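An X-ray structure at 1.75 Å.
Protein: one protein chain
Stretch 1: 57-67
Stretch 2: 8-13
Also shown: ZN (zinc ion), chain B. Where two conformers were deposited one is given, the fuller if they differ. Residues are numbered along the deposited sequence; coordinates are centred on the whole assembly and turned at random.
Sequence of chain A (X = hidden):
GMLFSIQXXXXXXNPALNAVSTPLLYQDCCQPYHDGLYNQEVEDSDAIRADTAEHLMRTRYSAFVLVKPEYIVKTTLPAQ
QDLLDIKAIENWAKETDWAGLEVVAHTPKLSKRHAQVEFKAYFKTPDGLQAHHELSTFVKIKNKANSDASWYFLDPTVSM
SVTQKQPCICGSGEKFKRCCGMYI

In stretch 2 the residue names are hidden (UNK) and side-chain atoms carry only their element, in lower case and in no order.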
HETATM    1  N   MSE A  57       2.404  -1.427  -2.697  1.00 21.25           N
HETATM    2  CA  MSE A  57       2.185  -0.003  -2.683  0.50 20.78           C
HETATM    3  C   MSE A  57       1.390   0.424  -3.926  1.00 21.04           C
HETATM    4  O   MSE A  57       0.463   1.239  -3.841  1.00 20.48           O
HETATM    5  CB  MSE A  57       3.552   0.675  -2.582  0.50 21.76           C
HETATM    6  CG  MSE A  57       3.547   2.170  -2.437  0.50 24.06           C
HETATM    7 SE   MSE A  57       3.227   3.083  -4.113  0.38 32.02          SE
HETATM    8  CE  MSE A  57       4.291   2.008  -5.318  0.50 31.22           C
ATOM      9  N   ARG A  58       1.764  -0.120  -5.096  1.00 20.07           N
ATOM     10  CA  ARG A  58       1.033   0.177  -6.344  0.50 18.64           C
ATOM     11  C   ARG A  58      -0.413  -0.238  -6.248  1.00 20.24           C
ATOM     12  O   ARG A  58      -1.323   0.522  -6.607  1.00 18.72           O
ATOM     13  CB  ARG A  58       1.673  -0.523  -7.540  0.50 19.44           C
ATOM     14  CG  ARG A  58       2.921   0.143  -7.988  0.50 15.82           C
ATOM     15  CD  ARG A  58       3.669  -0.731  -8.978  0.50 19.18           C
ATOM     16  NE  ARG A  58       4.863  -0.081  -9.510  0.50 17.73           N
ATOM     17  CZ  ARG A  58       4.868   0.853 -10.464  0.50 20.91           C
ATOM     18  NH1 ARG A  58       3.741   1.296 -11.026  0.50 21.77           N
ATOM     19  NH2 ARG A  58       6.030   1.348 -10.867  0.50 27.11           N
ATOM     20  N   THR A  59      -0.638  -1.459  -5.776  1.00 17.71           N
ATOM     21  CA  THR A  59      -2.041  -1.940  -5.598  1.00 18.56           C
ATOM     22  C   THR A  59      -2.815  -1.069  -4.610  1.00 19.10           C
ATOM     23  O   THR A  59      -4.007  -0.862  -4.792  1.00 18.11           O
ATOM     24  CB  THR A  59      -2.131  -3.457  -5.185  1.00 19.68           C
ATOM     25  OG1 THR A  59      -1.541  -3.643  -3.869  1.00 18.34           O
ATOM     26  CG2 THR A  59      -1.469  -4.355  -6.260  1.00 19.84           C
ATOM     27  N   ARG A  60      -2.163  -0.569  -3.566  1.00 18.85           N
ATOM     28  CA  ARG A  60      -2.866   0.346  -2.642  1.00 20.40           C
ATOM     29  C   ARG A  60      -3.254   1.683  -3.304  1.00 18.57           C
ATOM     30  O   ARG A  60      -4.357   2.156  -3.178  1.00 20.06           O
ATOM     31  CB  ARG A  60      -2.071   0.537  -1.351  1.00 19.32           C
ATOM     32  CG  ARG A  60      -1.920  -0.726  -0.470  1.00 19.69           C
ATOM     33  CD  ARG A  60      -0.970  -0.445   0.723  1.00 19.19           C
ATOM     34  NE  ARG A  60      -1.335   0.763   1.494  1.00 20.41           N
ATOM     35  CZ  ARG A  60      -2.268   0.824   2.439  1.00 19.83           C
ATOM     36  NH1 ARG A  60      -2.957  -0.263   2.777  1.00 21.59           N
ATOM     37  NH2 ARG A  60      -2.500   1.983   3.052  1.00 21.79           N
ATOM     38  N   TYR A  61      -2.308   2.283  -4.016  1.00 20.03           N
ATOM     39  CA  TYR A  61      -2.581   3.488  -4.796  1.00 18.49           C
ATOM     40  C   TYR A  61      -3.797   3.291  -5.727  1.00 18.77           C
ATOM     41  O   TYR A  61      -4.722   4.081  -5.742  1.00 19.30           O
ATOM     42  CB  TYR A  61      -1.344   3.887  -5.619  1.00 19.56           C
ATOM     43  CG  TYR A  61      -1.694   5.014  -6.538  1.00 20.02           C
ATOM     44  CD1 TYR A  61      -1.764   6.289  -6.071  1.00 21.45           C
ATOM     45  CD2 TYR A  61      -2.025   4.771  -7.866  1.00 19.81           C
ATOM     46  CE1 TYR A  61      -2.167   7.358  -6.895  1.00 23.03           C
ATOM     47  CE2 TYR A  61      -2.434   5.797  -8.699  1.00 22.10           C
ATOM     48  CZ  TYR A  61      -2.511   7.109  -8.203  1.00 20.56           C
ATOM     49  OH  TYR A  61      -2.891   8.155  -9.021  1.00 20.77           O
ATOM     50  N   SER A  62      -3.791   2.193  -6.467  1.00 20.42           N
ATOM     51  CA  SER A  62      -4.910   1.883  -7.389  1.00 17.62           C
ATOM     52  C   SER A  62      -6.220   1.678  -6.618  1.00 17.87           C
ATOM     53  O   SER A  62      -7.290   2.052  -7.110  1.00 19.37           O
ATOM     54  CB  SER A  62      -4.563   0.634  -8.198  1.00 18.62           C
ATOM     55  OG  SER A  62      -3.437   0.927  -8.992  1.00 21.86           O
ATOM     56  N   ALA A  63      -6.129   1.163  -5.391  1.00 18.09           N
ATOM     57  CA  ALA A  63      -7.325   1.012  -4.536  1.00 20.17           C
ATOM     58  C   ALA A  63      -7.818   2.393  -4.067  1.00 21.78           C
ATOM     59  O   ALA A  63      -8.993   2.574  -3.900  1.00 23.20           O
ATOM     60  CB  ALA A  63      -7.022   0.069  -3.343  1.00 19.35           C
ATOM     61  N   PHE A  64      -6.922   3.357  -3.866  1.00 17.93           N
ATOM     62  CA  PHE A  64      -7.343   4.750  -3.560  1.00 20.14           C
ATOM     63  C   PHE A  64      -8.110   5.318  -4.753  1.00 19.10           C
ATOM     64  O   PHE A  64      -9.250   5.790  -4.642  1.00 19.97           O
ATOM     65  CB  PHE A  64      -6.132   5.632  -3.237  1.00 19.10           C
ATOM     66  CG  PHE A  64      -5.487   5.312  -1.901  1.00 22.60           C
ATOM     67  CD1 PHE A  64      -6.295   5.125  -0.787  1.00 30.99           C
ATOM     68  CD2 PHE A  64      -4.127   5.255  -1.747  1.00 37.79           C
ATOM     69  CE1 PHE A  64      -5.750   4.851   0.455  1.00 35.97           C
ATOM     70  CE2 PHE A  64      -3.579   4.964  -0.486  1.00 31.95           C
ATOM     71  CZ  PHE A  64      -4.414   4.753   0.584  1.00 32.77           C
ATOM     72  N   VAL A  65      -7.493   5.214  -5.931  1.00 19.43           N
ATOM     73  CA  VAL A  65      -8.071   5.810  -7.135  1.00 21.43           C
ATOM     74  C   VAL A  65      -9.447   5.216  -7.447  1.00 20.24           C
ATOM     75  O   VAL A  65     -10.401   5.976  -7.749  1.00 21.65           O
ATOM     76  CB  VAL A  65      -7.124   5.623  -8.347  1.00 20.74           C
ATOM     77  CG1 VAL A  65      -7.824   6.167  -9.655  1.00 19.98           C
ATOM     78  CG2 VAL A  65      -5.814   6.291  -8.090  1.00 20.00           C
ATOM     79  N   LEU A  66      -9.559   3.885  -7.348  1.00 18.22           N
ATOM     80  CA  LEU A  66     -10.776   3.160  -7.711  1.00 20.11           C
ATOM     81  C   LEU A  66     -11.777   3.013  -6.561  1.00 21.11           C
ATOM     82  O   LEU A  66     -12.881   2.515  -6.756  1.00 24.32           O
ATOM     83  CB  LEU A  66     -10.436   1.791  -8.306  1.00 24.53           C
ATOM     84  CG  LEU A  66      -9.550   1.815  -9.585  1.00 20.96           C
ATOM     85  CD1 LEU A  66      -9.104   0.391  -9.991  1.00 19.98           C
ATOM     86  CD2 LEU A  66     -10.208   2.532 -10.809  1.00 23.63           C
ATOM     87  N   VAL A  67     -11.395   3.497  -5.380  1.00 20.00           N
ATOM     88  CA  VAL A  67     -12.264   3.566  -4.157  1.00 21.40           C
ATOM     89  C   VAL A  67     -12.635   2.156  -3.674  1.00 21.06           C
ATOM     90  O   VAL A  67     -13.800   1.735  -3.683  1.00 21.65           O
ATOM     91  CB  VAL A  67     -13.510   4.511  -4.254  1.00 22.10           C
ATOM     92  CG1 VAL A  67     -14.105   4.699  -2.852  1.00 18.62           C
ATOM     93  CG2 VAL A  67     -13.147   5.867  -4.862  1.00 20.19           C
ATOM     94  N   UNK A   8      -6.041   2.049 -18.678  1.00 25.50           N
ATOM     95  CA  UNK A   8      -4.755   2.036 -18.030  1.00 24.35           C
ATOM     96  C   UNK A   8      -4.957   1.857 -16.516  1.00 21.44           C
ATOM     97  O   UNK A   8      -5.783   2.532 -15.856  1.00 20.05           O
ATOM     98  o   UNK A   8      -3.819   3.438 -19.831  1.00 22.99           O
ATOM     99  c   UNK A   8      -2.545   3.258 -17.794  1.00 22.79           C
ATOM    100  c   UNK A   8      -3.915   3.301 -18.395  1.00 24.50           C
ATOM    101  N   UNK A   9      -4.218   0.924 -15.966  1.00 17.50           N
ATOM    102  CA  UNK A   9      -4.230   0.729 -14.519  1.00 19.10           C
ATOM    103  C   UNK A   9      -3.872   2.053 -13.821  1.00 17.81           C
ATOM    104  O   UNK A   9      -2.957   2.756 -14.251  1.00 19.14           O
ATOM    105  s   UNK A   9      -3.561  -0.831 -12.374  1.00 18.79           S
ATOM    106  c   UNK A   9      -3.266  -0.346 -14.088  1.00 17.42           C
ATOM    107  N   UNK A  10      -4.585   2.420 -12.748  1.00 19.89           N
ATOM    108  CA  UNK A  10      -4.190   3.698 -12.157  1.00 18.94           C
ATOM    109  C   UNK A  10      -2.714   3.805 -11.816  1.00 20.93           C
ATOM    110  O   UNK A  10      -2.143   4.869 -12.006  1.00 23.12           O
ATOM    111  c   UNK A  10      -5.084   3.822 -10.934  1.00 20.25           C
ATOM    112  c   UNK A  10      -6.279   3.027 -11.256  1.00 19.59           C
ATOM    113  c   UNK A  10      -5.792   1.877 -12.106  1.00 20.22           C
ATOM    114  N   UNK A  11      -2.090   2.723 -11.353  1.00 17.74           N
ATOM    115  CA  UNK A  11      -0.676   2.779 -10.932  1.00 18.89           C
ATOM    116  C   UNK A  11       0.298   2.974 -12.070  1.00 20.63           C
ATOM    117  O   UNK A  11       1.486   3.226 -11.826  1.00 21.43           O
ATOM    118  c   UNK A  11      -0.261   1.546 -10.123  1.00 17.85           C
ATOM    119  s   UNK A  11       0.228   0.164 -11.108  1.00 20.58           S
ATOM    120  N   UNK A  12      -0.200   2.828 -13.299  1.00 19.47           N
ATOM    121  CA  UNK A  12       0.590   2.965 -14.509  1.00 23.03           C
ATOM    122  C   UNK A  12       0.521   4.372 -15.091  1.00 20.93           C
ATOM    123  O   UNK A  12       1.201   4.652 -16.075  1.00 22.82           O
ATOM    124  c   UNK A  12       0.113   1.984 -15.574  1.00 23.68           C
ATOM    125  o   UNK A  12       2.129  -0.008 -16.447  1.00 34.11           O
ATOM    126  n   UNK A  12       2.163  -0.544 -14.261  1.00 34.65           N
ATOM    127  c   UNK A  12       0.219   0.553 -15.155  1.00 24.12           C
ATOM    128  c   UNK A  12       1.590  -0.013 -15.338  1.00 35.96           C
ATOM    129  N   UNK A  13      -0.302   5.236 -14.501  1.00 19.88           N
ATOM    130  CA  UNK A  13      -0.354   6.641 -14.885  1.00 21.91           C
ATOM    131  C   UNK A  13       0.754   7.428 -14.166  1.00 22.29           C
ATOM    132  O   UNK A  13       0.748   7.574 -12.959  1.00 21.44           O
ATOM    133  c   UNK A  13      -4.131   6.475 -15.183  1.00 27.87           C
ATOM    134  c   UNK A  13      -2.738   6.482 -15.589  1.00 27.06           C
ATOM    135  c   UNK A  13      -1.777   7.198 -14.617  1.00 20.95           C
ATOM    136  c   UNK A  13      -1.814   8.728 -14.884  1.00 25.16           C
TER
HETATM  137 ZN    ZN B 200      -1.524  -1.415 -11.414  1.00 17.46          ZN
HETATM  138  O   HOH W   1      -3.703   7.268 -11.430  1.00 17.17           O

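Position 8 carries three side-chain atoms. The first carbon forks to one oxygen and one carbon, and nothing here reaches stretch 1. A short fork with one hydroxyl and one methyl is threonine, Thr8.

Position 9 has one carbon followed by one sulfur. The sulfur lies 2.3 Å from ZN, and it also lies 3.8 Å from OG of Ser62. One carbon and a terminal sulfur that binds metal make this cysteine, Cys9.

Position 10 has three carbons, which close a ring onto the backbone N. Its CB points toward the helix of stretch 1 and lies 3.8 Å from CB of Val65. Another ring carbon is 3.9 Å from CG of Leu66. CB also sits 4.0 Å from CE2 of Tyr61. The ring thus packs among three side chains of stretch 1. A ring closed onto the backbone N is unique to proline, so this is Pro10. The ring carbon near Leu66 is its CG.

Position 11 again shows one carbon and one sulfur. CB points toward stretch 1 and comes within 3.4 Å of OG of Ser62. The sulfur is 2.4 Å from ZN and 3.7 Å from NH1 of Arg58. This is a second cysteine, Cys11. NH1 of Arg58 donates a weak hydrogen bond to its SG. The backbone N of Cys11 donates another weak one to OG of Ser62, at 3.3 Å.

Position 12 has three carbons in a row, the third carrying one oxygen and one nitrogen. CB points away from stretch 1, but the end of the chain comes nearer. Its nitrogen lies 4.0 Å from NH1 of Arg58. Three carbons ending in an amide group fit glutamine, Gln12.

Position 13 has four carbons, forked at the first, with one arm two carbons long. It makes no contact with stretch 1. The branching identifies isoleucine, Ile13.

The contact joins an apolar patch to a polar one. Pro10 packs on Tyr61, Val65 and Leu66, while Arg58 and Ser62 meet Cys11. OG of Ser62 also donates to O of Arg58 at 3.2 Å, within its own helix. Water 1 links the stretches beside the proline: it donates to O of Pro10 at 2.9 Å and hydrogen-bonds OH of Tyr61 at 2.7 Å. The 3-10 segment at 10-12 turns the backbone tightly, with N of Gln12 bonded to O of Cys9 at 2.9 Å. Both cysteine sulfurs bind ZN, whose remaining two ligand atoms come from elsewhere in the structure. The metal therefore ties down the same short segment that rests against the helix.

Stretch 2 8-13: TCPCQI
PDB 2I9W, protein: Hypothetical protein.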